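Local coordinates for protein putative pterin-4-alpha-carbinolamine dehydratase (Brucella melitensis, PDB 3JST) that probably catalyses the dehydration of 4a-hydroxy-tetrahydrobiopterin to dihydrobiopterin, releasing water, at residues D19-V24 and K91-A96; L73-E78 and E83-M88; R32-K37 and F43-Q48. All coordinates share one frame; numbering follows the deposited sequence.

Contact 1 (D19-V24 and K91-A96); sequences DGWQKV and KMNAIA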
ATOM      1  N   ASP A  19       0.866   9.249   4.853  1.00 11.37           N
ATOM      2  CA  ASP A  19      -0.233  10.159   4.518  1.00 11.93           C
ATOM      3  C   ASP A  19      -1.264   9.480   3.611  1.00 11.93           C
ATOM      4  O   ASP A  19      -0.908   8.845   2.623  1.00 11.79           O
ATOM      5  CB  ASP A  19       0.305  11.430   3.842  1.00 12.18           C
ATOM      6  CG  ASP A  19      -0.794  12.443   3.532  1.00 13.08           C
ATOM      7  OD1 ASP A  19      -1.597  12.760   4.433  1.00 13.58           O
ATOM      8  OD2 ASP A  19      -0.854  12.918   2.379  1.00 15.88           O
ATOM      9  N   GLY A  20      -2.538   9.609   3.976  1.00 12.22           N
ATOM     10  CA  GLY A  20      -3.647   9.061   3.194  1.00 12.37           C
ATOM     11  C   GLY A  20      -3.979   7.600   3.459  1.00 12.56           C
ATOM     12  O   GLY A  20      -4.996   7.106   2.967  1.00 12.50           O
ATOM     13  N   TRP A  21      -3.134   6.900   4.223  1.00 12.61           N
ATOM     14  CA  TRP A  21      -3.357   5.481   4.513  1.00 12.64           C
ATOM     15  C   TRP A  21      -4.151   5.281   5.807  1.00 12.98           C
ATOM     16  O   TRP A  21      -3.961   6.011   6.794  1.00 12.75           O
ATOM     17  CB  TRP A  21      -2.028   4.718   4.582  1.00 12.52           C
ATOM     18  CG  TRP A  21      -1.357   4.589   3.248  1.00 11.97           C
ATOM     19  CD1 TRP A  21      -0.547   5.508   2.643  1.00 11.34           C
ATOM     20  CD2 TRP A  21      -1.452   3.479   2.340  1.00 11.26           C
ATOM     21  NE1 TRP A  21      -0.125   5.037   1.420  1.00 10.60           N
ATOM     22  CE2 TRP A  21      -0.663   3.793   1.211  1.00 10.25           C
ATOM     23  CE3 TRP A  21      -2.123   2.250   2.376  1.00 10.82           C
ATOM     24  CZ2 TRP A  21      -0.532   2.928   0.126  1.00  9.99           C
ATOM     25  CZ3 TRP A  21      -1.986   1.386   1.301  1.00 10.88           C
ATOM     26  CH2 TRP A  21      -1.199   1.733   0.184  1.00 10.73           C
ATOM     27  N   GLN A  22      -5.038   4.288   5.790  1.00 13.09           N
ATOM     28  CA  GLN A  22      -5.864   3.950   6.950  1.00 13.53           C
ATOM     29  C   GLN A  22      -5.957   2.438   7.098  1.00 13.10           C
ATOM     30  O   GLN A  22      -5.755   1.702   6.137  1.00 12.57           O
ATOM     31  CB  GLN A  22      -7.279   4.528   6.793  1.00 13.95           C
ATOM     32  CG  GLN A  22      -7.331   6.025   6.479  1.00 16.42           C
ATOM     33  CD  GLN A  22      -8.735   6.505   6.116  1.00 20.53           C
ATOM     34  OE1 GLN A  22      -9.721   5.774   6.275  1.00 23.26           O
ATOM     35  NE2 GLN A  22      -8.828   7.737   5.616  1.00 21.74           N
ATOM     36  N   LYS A  23      -6.271   1.981   8.305  1.00 13.18           N
ATOM     37  CA  LYS A  23      -6.561   0.572   8.526  1.00 13.35           C
ATOM     38  C   LYS A  23      -7.883   0.240   7.849  1.00 13.36           C
ATOM     39  O   LYS A  23      -8.827   1.019   7.916  1.00 12.84           O
ATOM     40  CB  LYS A  23      -6.664   0.255  10.021  1.00 13.41           C
ATOM     41  CG  LYS A  23      -6.929  -1.221  10.306  1.00 13.66           C
ATOM     42  CD  LYS A  23      -7.074  -1.506  11.795  1.00 13.99           C
ATOM     43  CE  LYS A  23      -7.430  -2.967  12.039  1.00 13.26           C
ATOM     44  NZ  LYS A  23      -8.693  -3.351  11.335  1.00 11.91           N
ATOM     45  N   VAL A  24      -7.949  -0.916   7.199  1.00 13.71           N
ATOM     46  CA  VAL A  24      -9.200  -1.366   6.599  1.00 13.97           C
ATOM     47  C   VAL A  24     -10.145  -1.793   7.715  1.00 14.62           C
ATOM     48  O   VAL A  24      -9.766  -2.538   8.615  1.00 14.24           O
ATOM     49  CB  VAL A  24      -8.988  -2.518   5.605  1.00 13.96           C
ATOM     50  CG1 VAL A  24     -10.343  -3.072   5.119  1.00 13.16           C
ATOM     51  CG2 VAL A  24      -8.150  -2.043   4.433  1.00 13.00           C
ATOM     52  N   LYS A  91       6.645   3.655  -0.527  1.00 11.70           N
ATOM     53  CA  LYS A  91       7.110   3.806  -1.911  1.00 11.72           C
ATOM     54  C   LYS A  91       6.016   4.378  -2.804  1.00 11.44           C
ATOM     55  O   LYS A  91       6.278   5.260  -3.624  1.00 11.01           O
ATOM     56  CB  LYS A  91       7.582   2.468  -2.488  1.00 11.78           C
ATOM     57  CG  LYS A  91       8.219   2.570  -3.878  1.00 12.63           C
ATOM     58  CD  LYS A  91       9.579   3.281  -3.837  1.00 14.16           C
ATOM     59  CE  LYS A  91      10.328   3.092  -5.147  1.00 14.74           C
ATOM     60  NZ  LYS A  91      11.677   3.713  -5.138  1.00 14.91           N
ATOM     61  N   MET A  92       4.798   3.861  -2.644  1.00 11.19           N
ATOM     62  CA  MET A  92       3.639   4.368  -3.381  1.00 10.87           C
ATOM     63  C   MET A  92       3.419   5.854  -3.120  1.00 10.95           C
ATOM     64  O   MET A  92       3.153   6.615  -4.049  1.00 10.87           O
ATOM     65  CB  MET A  92       2.382   3.582  -3.019  1.00 10.62           C
ATOM     66  CG  MET A  92       2.305   2.235  -3.707  1.00 10.55           C
ATOM     67  SD  MET A  92       0.840   1.292  -3.263  1.00 10.51           S
ATOM     68  CE  MET A  92       0.955  -0.034  -4.465  1.00 10.32           C
ATOM     69  N   ASN A  93       3.534   6.259  -1.857  1.00 10.84           N
ATOM     70  CA  ASN A  93       3.429   7.672  -1.501  1.00 10.94           C
ATOM     71  C   ASN A  93       4.507   8.524  -2.171  1.00 10.86           C
ATOM     72  O   ASN A  93       4.239   9.659  -2.571  1.00 10.73           O
ATOM     73  CB  ASN A  93       3.450   7.862   0.023  1.00 10.78           C
ATOM     74  CG  ASN A  93       2.074   7.706   0.647  1.00 11.27           C
ATOM     75  OD1 ASN A  93       1.171   7.129   0.040  1.00 10.56           O
ATOM     76  ND2 ASN A  93       1.900   8.235   1.859  1.00 11.03           N
ATOM     77  N   ALA A  94       5.712   7.970  -2.298  1.00 10.90           N
ATOM     78  CA  ALA A  94       6.814   8.656  -2.968  1.00 11.12           C
ATOM     79  C   ALA A  94       6.551   8.775  -4.472  1.00 11.34           C
ATOM     80  O   ALA A  94       6.785   9.825  -5.062  1.00 11.30           O
ATOM     81  CB  ALA A  94       8.141   7.931  -2.712  1.00 10.94           C
ATOM     82  N   ILE A  95       6.056   7.701  -5.079  1.00 11.73           N
ATOM     83  CA  ILE A  95       5.745   7.700  -6.510  1.00 12.09           C
ATOM     84  C   ILE A  95       4.634   8.713  -6.813  1.00 12.45           C
ATOM     85  O   ILE A  95       4.769   9.533  -7.718  1.00 12.54           O
ATOM     86  CB  ILE A  95       5.304   6.299  -7.000  1.00 12.12           C
ATOM     87  CG1 ILE A  95       6.446   5.282  -6.878  1.00 12.07           C
ATOM     88  CG2 ILE A  95       4.835   6.360  -8.457  1.00 12.37           C
ATOM     89  CD1 ILE A  95       5.956   3.839  -6.881  1.00 12.40           C
ATOM     90  N   ALA A  96       3.552   8.653  -6.039  1.00 12.81           N
ATOM     91  CA  ALA A  96       2.389   9.515  -6.244  1.00 13.40           C
ATOM     92  C   ALA A  96       2.676  10.995  -5.999  1.00 14.02           C
ATOM     93  O   ALA A  96       2.082  11.853  -6.641  1.00 13.97           O
ATOM     94  CB  ALA A  96       1.233   9.064  -5.354  1.00 13.23           C
TER
HETATM   95  O   HOH W   1       3.620   9.981   3.860  1.00 19.31           O
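Asp-19 and Asn-93 come closest in the backbone, with CA atoms 7.5 Å apart, where the loop before strand 22-23 faces the final turns of helix 83-96. The gap is bridged by one carboxamide. Asn-93 ND2 donates to the carbonyl oxygen of Asp-19, with ND2 to O at 3.0 Å, in the carbonyl plane and on a lone pair. On the other branch, Asn-93 OD1 accepts the indole N-H of Trp-21 at 2.8 Å from NE1. The oxygen lies almost in the indole plane, yet NE1 stands 45° above the carbonyl plane of Asn-93 rather than on a lone pair. Gly-20, with a positive phi, lies between the two partners in the chain, and both the Asp-19 carbonyl and the indole reach the one amide. Trp-21 directs CG away from its own carbonyl carbon (chi1 -69°), which sends the ring toward the helix. Along the CZ2-CH2 edge of its six-membered ring lies Met-92 SD, 4.0 Å from both Trp-21 carbons and close to the ring plane: a Met-aromatic contact. One water accepts from both Asp-19 N and Asn-93 ND2. Arg-32, on strand 30-35, gives OD1 a second donor, and Leu-15 of helix 8-16 also packs against the indole. The amide illustrates how polar partners can settle a side-chain flip: donors gather at its oxygen and acceptors at its nitrogen, so a reversed amide would lose the match on both branches.

Contact 2 (L73-E78 and E83-M88); sequences LATHSE and ELDIKM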
ATOM      1  N   LEU A  73      -3.190  -3.303   1.209  1.00  9.81           N
ATOM      2  CA  LEU A  73      -1.958  -4.044   1.472  1.00  9.68           C
ATOM      3  C   LEU A  73      -2.077  -4.885   2.738  1.00  9.90           C
ATOM      4  O   LEU A  73      -2.481  -4.389   3.789  1.00  9.64           O
ATOM      5  CB  LEU A  73      -0.777  -3.083   1.618  1.00  9.49           C
ATOM      6  CG  LEU A  73      -0.475  -2.138   0.448  1.00  9.40           C
ATOM      7  CD1 LEU A  73       0.624  -1.155   0.840  1.00  8.16           C
ATOM      8  CD2 LEU A  73      -0.096  -2.904  -0.815  1.00  8.31           C
ATOM      9  N   ALA A  74      -1.727  -6.162   2.608  1.00 10.21           N
ATOM     10  CA  ALA A  74      -1.547  -7.073   3.736  1.00 10.44           C
ATOM     11  C   ALA A  74      -0.543  -8.138   3.298  1.00 10.72           C
ATOM     12  O   ALA A  74      -0.307  -8.312   2.101  1.00 10.59           O
ATOM     13  CB  ALA A  74      -2.871  -7.719   4.130  1.00 10.23           C
ATOM     14  N   THR A  75       0.040  -8.841   4.264  1.00 11.10           N
ATOM     15  CA  THR A  75       1.048  -9.862   3.999  1.00 11.25           C
ATOM     16  C   THR A  75       0.436 -11.231   4.247  1.00 11.95           C
ATOM     17  O   THR A  75       0.159 -11.598   5.387  1.00 11.68           O
ATOM     18  CB  THR A  75       2.281  -9.665   4.895  1.00 11.18           C
ATOM     19  OG1 THR A  75       2.792  -8.341   4.710  1.00  9.98           O
ATOM     20  CG2 THR A  75       3.378 -10.692   4.566  1.00 11.08           C
ATOM     21  N   HIS A  76       0.231 -11.980   3.168  1.00 12.88           N
ATOM     22  CA  HIS A  76      -0.481 -13.253   3.219  1.00 13.68           C
ATOM     23  C   HIS A  76       0.201 -14.259   4.140  1.00 13.34           C
ATOM     24  O   HIS A  76      -0.444 -14.852   5.015  1.00 13.24           O
ATOM     25  CB  HIS A  76      -0.615 -13.836   1.802  1.00 14.33           C
ATOM     26  CG  HIS A  76      -1.237 -15.196   1.768  1.00 16.79           C
ATOM     27  ND1 HIS A  76      -0.490 -16.357   1.772  1.00 19.67           N
ATOM     28  CD2 HIS A  76      -2.534 -15.583   1.743  1.00 19.16           C
ATOM     29  CE1 HIS A  76      -1.301 -17.399   1.748  1.00 19.95           C
ATOM     30  NE2 HIS A  76      -2.547 -16.957   1.728  1.00 20.30           N
ATOM     31  N   SER A  77       1.507 -14.431   3.953  1.00 13.10           N
ATOM     32  CA  SER A  77       2.283 -15.417   4.715  1.00 12.92           C
ATOM     33  C   SER A  77       2.262 -15.174   6.225  1.00 12.39           C
ATOM     34  O   SER A  77       2.402 -16.111   7.001  1.00 12.34           O
ATOM     35  CB  SER A  77       3.737 -15.463   4.214  1.00 13.18           C
ATOM     36  OG  SER A  77       4.300 -14.160   4.137  1.00 13.71           O
ATOM     37  N   GLU A  78       2.096 -13.919   6.638  1.00 11.93           N
ATOM     38  CA  GLU A  78       2.027 -13.579   8.058  1.00 11.66           C
ATOM     39  C   GLU A  78       0.597 -13.272   8.518  1.00 11.11           C
ATOM     40  O   GLU A  78       0.381 -12.951   9.683  1.00 11.29           O
ATOM     41  CB  GLU A  78       2.942 -12.387   8.356  1.00 11.61           C
ATOM     42  CG  GLU A  78       4.424 -12.661   8.116  1.00 12.21           C
ATOM     43  CD  GLU A  78       4.973 -13.794   8.978  1.00 12.46           C
ATOM     44  OE1 GLU A  78       4.500 -13.989  10.120  1.00 13.32           O
ATOM     45  OE2 GLU A  78       5.882 -14.500   8.509  1.00 13.71           O
ATOM     46  N   GLU A  83       6.122  -5.061   7.861  1.00  9.39           N
ATOM     47  CA  GLU A  83       7.007  -4.032   7.319  1.00  9.82           C
ATOM     48  C   GLU A  83       6.983  -3.971   5.785  1.00  9.75           C
ATOM     49  O   GLU A  83       7.171  -2.903   5.215  1.00 10.06           O
ATOM     50  CB  GLU A  83       8.438  -4.248   7.839  1.00 10.06           C
ATOM     51  CG  GLU A  83       9.504  -3.265   7.322  1.00 11.16           C
ATOM     52  CD  GLU A  83       9.229  -1.800   7.671  1.00 13.27           C
ATOM     53  OE1 GLU A  83       8.373  -1.516   8.535  1.00 14.56           O
ATOM     54  OE2 GLU A  83       9.892  -0.924   7.079  1.00 14.35           O
ATOM     55  N   LEU A  84       6.738  -5.100   5.123  1.00  9.64           N
ATOM     56  CA  LEU A  84       6.596  -5.122   3.659  1.00  9.45           C
ATOM     57  C   LEU A  84       5.459  -4.210   3.167  1.00  9.47           C
ATOM     58  O   LEU A  84       5.592  -3.520   2.154  1.00  9.41           O
ATOM     59  CB  LEU A  84       6.346  -6.550   3.174  1.00  9.55           C
ATOM     60  CG  LEU A  84       7.478  -7.560   3.342  1.00  9.96           C
ATOM     61  CD1 LEU A  84       7.003  -8.968   2.979  1.00  9.88           C
ATOM     62  CD2 LEU A  84       8.682  -7.158   2.509  1.00 10.67           C
ATOM     63  N   ASP A  85       4.342  -4.215   3.890  1.00  9.18           N
ATOM     64  CA  ASP A  85       3.207  -3.360   3.563  1.00  9.22           C
ATOM     65  C   ASP A  85       3.544  -1.899   3.821  1.00  9.32           C
ATOM     66  O   ASP A  85       3.177  -1.018   3.040  1.00  8.85           O
ATOM     67  CB  ASP A  85       1.988  -3.773   4.385  1.00  9.26           C
ATOM     68  CG  ASP A  85       1.606  -5.212   4.149  1.00  9.15           C
ATOM     69  OD1 ASP A  85       1.319  -5.546   2.979  1.00  9.37           O
ATOM     70  OD2 ASP A  85       1.619  -6.004   5.118  1.00  8.02           O
ATOM     71  N   ILE A  86       4.262  -1.655   4.912  1.00  9.61           N
ATOM     72  CA  ILE A  86       4.730  -0.311   5.236  1.00  9.95           C
ATOM     73  C   ILE A  86       5.693   0.199   4.159  1.00 10.10           C
ATOM     74  O   ILE A  86       5.593   1.340   3.735  1.00 10.36           O
ATOM     75  CB  ILE A  86       5.427  -0.256   6.619  1.00  9.73           C
ATOM     76  CG1 ILE A  86       4.512  -0.806   7.731  1.00  9.82           C
ATOM     77  CG2 ILE A  86       5.859   1.171   6.940  1.00  9.57           C
ATOM     78  CD1 ILE A  86       3.076  -0.278   7.721  1.00  9.61           C
ATOM     79  N   LYS A  87       6.620  -0.649   3.724  1.00 10.46           N
ATOM     80  CA  LYS A  87       7.564  -0.278   2.662  1.00 10.87           C
ATOM     81  C   LYS A  87       6.844   0.061   1.356  1.00 10.77           C
ATOM     82  O   LYS A  87       7.183   1.043   0.682  1.00 10.58           O
ATOM     83  CB  LYS A  87       8.581  -1.401   2.423  1.00 10.95           C
ATOM     84  CG  LYS A  87       9.598  -1.548   3.533  1.00 12.23           C
ATOM     85  CD  LYS A  87      10.546  -2.717   3.297  1.00 14.08           C
ATOM     86  CE  LYS A  87      11.689  -2.335   2.385  1.00 15.86           C
ATOM     87  NZ  LYS A  87      12.648  -3.464   2.193  1.00 18.17           N
ATOM     88  N   MET A  88       5.850  -0.749   1.006  1.00 10.86           N
ATOM     89  CA  MET A  88       5.095  -0.544  -0.224  1.00 11.21           C
ATOM     90  C   MET A  88       4.279   0.747  -0.159  1.00 11.10           C
ATOM     91  O   MET A  88       4.284   1.528  -1.103  1.00 11.02           O
ATOM     92  CB  MET A  88       4.187  -1.747  -0.509  1.00 11.28           C
ATOM     93  CG  MET A  88       3.305  -1.600  -1.748  1.00 12.16           C
ATOM     94  SD  MET A  88       4.227  -1.315  -3.270  1.00 14.00           S
ATOM     95  CE  MET A  88       4.719  -2.997  -3.672  1.00 13.53           C
TER
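Leu-73, Thr-75 and Asp-85 form a buried, mixed polar and apolar contact where the end of strand 68-73 and the loop after it run beside the first turns of helix 83-96. The CA atoms of Leu-73 and Asp-85 lie 5.6 Å apart, close enough for a short acid to span the gap. Asp-85 keeps CG beside its backbone N (chi1 -58°) and reaches across to the loop. There Thr-75 OG1 donates a short hydrogen bond to Asp-85 OD2, 2.6 Å long, meeting the oxygen from above the carboxylate plane, 39° out of it. The other oxygen, OD1, sits 3.5 Å from Leu-73 CB, beside the peptide of Ala-74; its hydrogen bond runs instead to His-58 NE2, in the loop between helix 39-56 and strand 61-65. Further along the helix the contact turns apolar. Both methyls of Leu-73 press on one methylene of Met-88 from the same side, CD1 and CD2 each 3.8 Å from CG. The two chains cross at about a right angle, and bends in the methionine carry its sulfur end away from the strand, on the side where Tyr-52 and Ala-53 of helix 39-56 pack. Leu-73 CD1 also rests against the carbonyl oxygen of Asp-85, 3.4 Å away. Asp-85 OD2 also bonds to Thr-82 N, while Thr-82 OG1 pairs with both Leu-84 N and Thr-75 OG1. This exchange of side-chain and backbone bonds resembles a capping box, although the threonine hydroxyl here is bonded with Leu-84 N. Such an arrangement is characteristic of a helix N terminus, and here the preceding loop is tied into it.

Contact 3 (R32-K37 and F43-Q48); sequences RSFKFK and FGFMAQ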
ATOM      1  N   ARG A  32      -5.213   2.977   0.818  1.00 10.88           N
ATOM      2  CA  ARG A  32      -5.325   4.351   0.359  1.00 11.15           C
ATOM      3  C   ARG A  32      -5.980   4.373  -1.023  1.00 11.22           C
ATOM      4  O   ARG A  32      -5.738   3.489  -1.855  1.00 11.31           O
ATOM      5  CB  ARG A  32      -3.955   5.034   0.288  1.00 11.23           C
ATOM      6  CG  ARG A  32      -4.038   6.473  -0.231  1.00 11.60           C
ATOM      7  CD  ARG A  32      -2.739   7.249  -0.100  1.00 12.27           C
ATOM      8  NE  ARG A  32      -2.915   8.611  -0.604  1.00 13.62           N
ATOM      9  CZ  ARG A  32      -1.934   9.470  -0.879  1.00 14.71           C
ATOM     10  NH1 ARG A  32      -2.238  10.682  -1.337  1.00 15.44           N
ATOM     11  NH2 ARG A  32      -0.657   9.140  -0.702  1.00 14.80           N
ATOM     12  N   SER A  33      -6.810   5.383  -1.247  1.00 11.35           N
ATOM     13  CA  SER A  33      -7.380   5.662  -2.551  1.00 11.56           C
ATOM     14  C   SER A  33      -6.625   6.835  -3.154  1.00 11.65           C
ATOM     15  O   SER A  33      -6.657   7.948  -2.616  1.00 11.48           O
ATOM     16  CB  SER A  33      -8.865   6.004  -2.426  1.00 11.73           C
ATOM     17  OG  SER A  33      -9.596   4.883  -1.963  1.00 12.12           O
ATOM     18  N   PHE A  34      -5.919   6.567  -4.247  1.00 11.77           N
ATOM     19  CA  PHE A  34      -5.195   7.592  -4.977  1.00 11.73           C
ATOM     20  C   PHE A  34      -6.106   8.144  -6.065  1.00 11.89           C
ATOM     21  O   PHE A  34      -6.865   7.396  -6.688  1.00 11.40           O
ATOM     22  CB  PHE A  34      -3.925   7.017  -5.608  1.00 11.71           C
ATOM     23  CG  PHE A  34      -2.907   6.530  -4.607  1.00 11.92           C
ATOM     24  CD1 PHE A  34      -1.864   7.357  -4.199  1.00 12.33           C
ATOM     25  CD2 PHE A  34      -2.986   5.244  -4.080  1.00 11.83           C
ATOM     26  CE1 PHE A  34      -0.916   6.910  -3.281  1.00 11.69           C
ATOM     27  CE2 PHE A  34      -2.049   4.787  -3.165  1.00 11.68           C
ATOM     28  CZ  PHE A  34      -1.010   5.622  -2.765  1.00 12.50           C
ATOM     29  N   LYS A  35      -6.022   9.452  -6.278  1.00 12.05           N
ATOM     30  CA  LYS A  35      -6.754  10.132  -7.332  1.00 12.47           C
ATOM     31  C   LYS A  35      -5.751  10.931  -8.150  1.00 12.19           C
ATOM     32  O   LYS A  35      -5.120  11.852  -7.639  1.00 12.40           O
ATOM     33  CB  LYS A  35      -7.805  11.060  -6.726  1.00 12.92           C
ATOM     34  CG  LYS A  35      -8.733  11.726  -7.734  1.00 15.13           C
ATOM     35  CD  LYS A  35      -9.824  10.774  -8.214  1.00 17.75           C
ATOM     36  CE  LYS A  35     -10.923  11.516  -8.970  1.00 19.51           C
ATOM     37  NZ  LYS A  35     -11.633  12.495  -8.099  1.00 20.79           N
ATOM     38  N   PHE A  36      -5.600  10.567  -9.417  1.00 11.77           N
ATOM     39  CA  PHE A  36      -4.682  11.249 -10.318  1.00 11.47           C
ATOM     40  C   PHE A  36      -5.464  12.116 -11.295  1.00 11.40           C
ATOM     41  O   PHE A  36      -6.692  12.100 -11.298  1.00 11.33           O
ATOM     42  CB  PHE A  36      -3.825  10.218 -11.045  1.00 11.40           C
ATOM     43  CG  PHE A  36      -3.040   9.345 -10.115  1.00 11.07           C
ATOM     44  CD1 PHE A  36      -1.856   9.804  -9.554  1.00 10.73           C
ATOM     45  CD2 PHE A  36      -3.501   8.083  -9.765  1.00 10.78           C
ATOM     46  CE1 PHE A  36      -1.127   9.008  -8.686  1.00 11.40           C
ATOM     47  CE2 PHE A  36      -2.777   7.281  -8.897  1.00 10.76           C
ATOM     48  CZ  PHE A  36      -1.587   7.745  -8.355  1.00 10.82           C
ATOM     49  N   LYS A  37      -4.765  12.898 -12.108  1.00 11.42           N
ATOM     50  CA  LYS A  37      -5.451  13.799 -13.026  1.00 11.48           C
ATOM     51  C   LYS A  37      -6.049  13.068 -14.229  1.00 11.00           C
ATOM     52  O   LYS A  37      -7.028  13.536 -14.809  1.00 11.17           O
ATOM     53  CB  LYS A  37      -4.538  14.952 -13.471  1.00 12.00           C
ATOM     54  CG  LYS A  37      -3.348  14.572 -14.346  1.00 13.64           C
ATOM     55  CD  LYS A  37      -2.737  15.833 -14.973  1.00 15.49           C
ATOM     56  CE  LYS A  37      -1.267  15.651 -15.323  1.00 16.73           C
ATOM     57  NZ  LYS A  37      -0.436  15.422 -14.102  1.00 17.84           N
ATOM     58  N   PHE A  43      -1.706   5.096 -14.560  1.00  8.86           N
ATOM     59  CA  PHE A  43      -1.011   3.934 -15.105  1.00  9.05           C
ATOM     60  C   PHE A  43       0.498   4.009 -14.862  1.00  8.85           C
ATOM     61  O   PHE A  43       1.131   2.996 -14.557  1.00  8.98           O
ATOM     62  CB  PHE A  43      -1.289   3.764 -16.599  1.00  9.24           C
ATOM     63  CG  PHE A  43      -0.592   2.575 -17.200  1.00  9.92           C
ATOM     64  CD1 PHE A  43      -0.896   1.296 -16.768  1.00 10.23           C
ATOM     65  CD2 PHE A  43       0.380   2.738 -18.181  1.00 11.32           C
ATOM     66  CE1 PHE A  43      -0.247   0.190 -17.302  1.00 10.36           C
ATOM     67  CE2 PHE A  43       1.027   1.641 -18.722  1.00 11.76           C
ATOM     68  CZ  PHE A  43       0.709   0.362 -18.276  1.00 11.25           C
ATOM     69  N   GLY A  44       1.069   5.204 -14.994  1.00  8.58           N
ATOM     70  CA  GLY A  44       2.472   5.429 -14.646  1.00  8.45           C
ATOM     71  C   GLY A  44       2.772   5.055 -13.203  1.00  8.16           C
ATOM     72  O   GLY A  44       3.791   4.424 -12.915  1.00  7.90           O
ATOM     73  N   PHE A  45       1.877   5.453 -12.302  1.00  7.96           N
ATOM     74  CA  PHE A  45       1.964   5.092 -10.883  1.00  8.04           C
ATOM     75  C   PHE A  45       1.932   3.575 -10.710  1.00  7.81           C
ATOM     76  O   PHE A  45       2.760   3.016 -10.001  1.00  7.78           O
ATOM     77  CB  PHE A  45       0.826   5.758 -10.094  1.00  8.12           C
ATOM     78  CG  PHE A  45       0.576   5.158  -8.740  1.00  8.90           C
ATOM     79  CD1 PHE A  45       1.271   5.605  -7.628  1.00  9.76           C
ATOM     80  CD2 PHE A  45      -0.376   4.162  -8.575  1.00  9.00           C
ATOM     81  CE1 PHE A  45       1.033   5.051  -6.377  1.00 10.08           C
ATOM     82  CE2 PHE A  45      -0.619   3.607  -7.328  1.00  9.77           C
ATOM     83  CZ  PHE A  45       0.085   4.053  -6.226  1.00  9.90           C
ATOM     84  N   MET A  46       0.984   2.917 -11.372  1.00  7.85           N
ATOM     85  CA  MET A  46       0.864   1.461 -11.300  1.00  8.07           C
ATOM     86  C   MET A  46       2.099   0.757 -11.867  1.00  7.84           C
ATOM     87  O   MET A  46       2.556  -0.238 -11.311  1.00  7.84           O
ATOM     88  CB  MET A  46      -0.404   0.977 -12.017  1.00  8.13           C
ATOM     89  CG  MET A  46      -1.701   1.400 -11.316  1.00  8.89           C
ATOM     90  SD  MET A  46      -3.197   0.773 -12.099  1.00 10.89           S
ATOM     91  CE  MET A  46      -3.156  -0.939 -11.562  1.00 10.05           C
ATOM     92  N   ALA A  47       2.642   1.289 -12.960  1.00  7.48           N
ATOM     93  CA  ALA A  47       3.858   0.745 -13.569  1.00  7.20           C
ATOM     94  C   ALA A  47       5.037   0.796 -12.593  1.00  7.10           C
ATOM     95  O   ALA A  47       5.732  -0.198 -12.399  1.00  6.68           O
ATOM     96  CB  ALA A  47       4.195   1.500 -14.860  1.00  7.05           C
ATOM     97  N   GLN A  48       5.240   1.951 -11.967  1.00  7.06           N
ATOM     98  CA  GLN A  48       6.322   2.110 -10.991  1.00  6.97           C
ATOM     99  C   GLN A  48       6.125   1.234  -9.756  1.00  7.20           C
ATOM    100  O   GLN A  48       7.078   0.630  -9.272  1.00  7.26           O
ATOM    101  CB  GLN A  48       6.465   3.572 -10.581  1.00  6.80           C
ATOM    102  CG  GLN A  48       6.957   4.450 -11.717  1.00  6.81           C
ATOM    103  CD  GLN A  48       7.297   5.850 -11.276  1.00  7.08           C
ATOM    104  OE1 GLN A  48       6.669   6.820 -11.713  1.00  7.46           O
ATOM    105  NE2 GLN A  48       8.300   5.972 -10.412  1.00  5.36           N
TER
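Phe-45 meets Phe-34 and Phe-36 in an aromatic cluster between the antiparallel sheet and helix 39-56, the helix that follows strand 30-35 in the chain. Phe-45 turns CG anti to its backbone N (chi1 163°), which drives its ring off the helix and toward the rings of Phe-34 and Phe-36. Each of those is inclined to it by 41°, an oblique meeting. The centroids lie 4.7 Å apart for Phe-34 with Phe-45, and 5.1 Å for Phe-36 with Phe-45. The two meetings use different parts of the ring. At its far corner, Phe-45 CZ rests over the centre of one face of Phe-34, 3.8 Å from Phe-34 CE2. Its root is met by Phe-36, with Phe-36 CZ 3.6 Å from Phe-45 CB. Phe-34 and Phe-36 alternate with Lys-35 and therefore point to the same side of the chain, so both rings reach Phe-45, one at its tip and the other at its root. The next shell surrounds these rings. On the opposite face of Phe-34 lies the chain of Arg-32, with CD toward the rim of the ring, while the phenylalanine's CD1 stands over the centre of the guanidinium group. Val-69 of strand 68-73 touches Phe-36 and Phe-45 from the sheet, and Met-92 and Ile-95 of helix 83-96 touch Phe-45 from the other helix. Sheet and helices thus share a hydrophobic core whose tightest contact across the two segments is Phe-36 CZ, 3.4 Å from Phe-45 CG and over one face of its ring.

From the N terminus, the chain passes helix 8-16 and enters residues 19-24, whose partner in contact 1 waits at the C-terminal end; this closure encompasses the other two. Contact 3 comes first within it, a short loop joining strand 30-35 to helix 39-56. After strands 61-65 and 68-73, contact 2 closes another short loop at the start of helix 83-96. These inner closures follow in series, about 19 Å apart between centres and without touching. Contact 1 meets both: Trp-21 CH2 packs 3.5 Å from Leu-73 CD1, and Arg-32 reaches Asn-93. Contacts 1 and 2 thus hold opposite ends of helix 83-96, while contact 3 joins helix 39-56 to strand 30-35 of the same sheet.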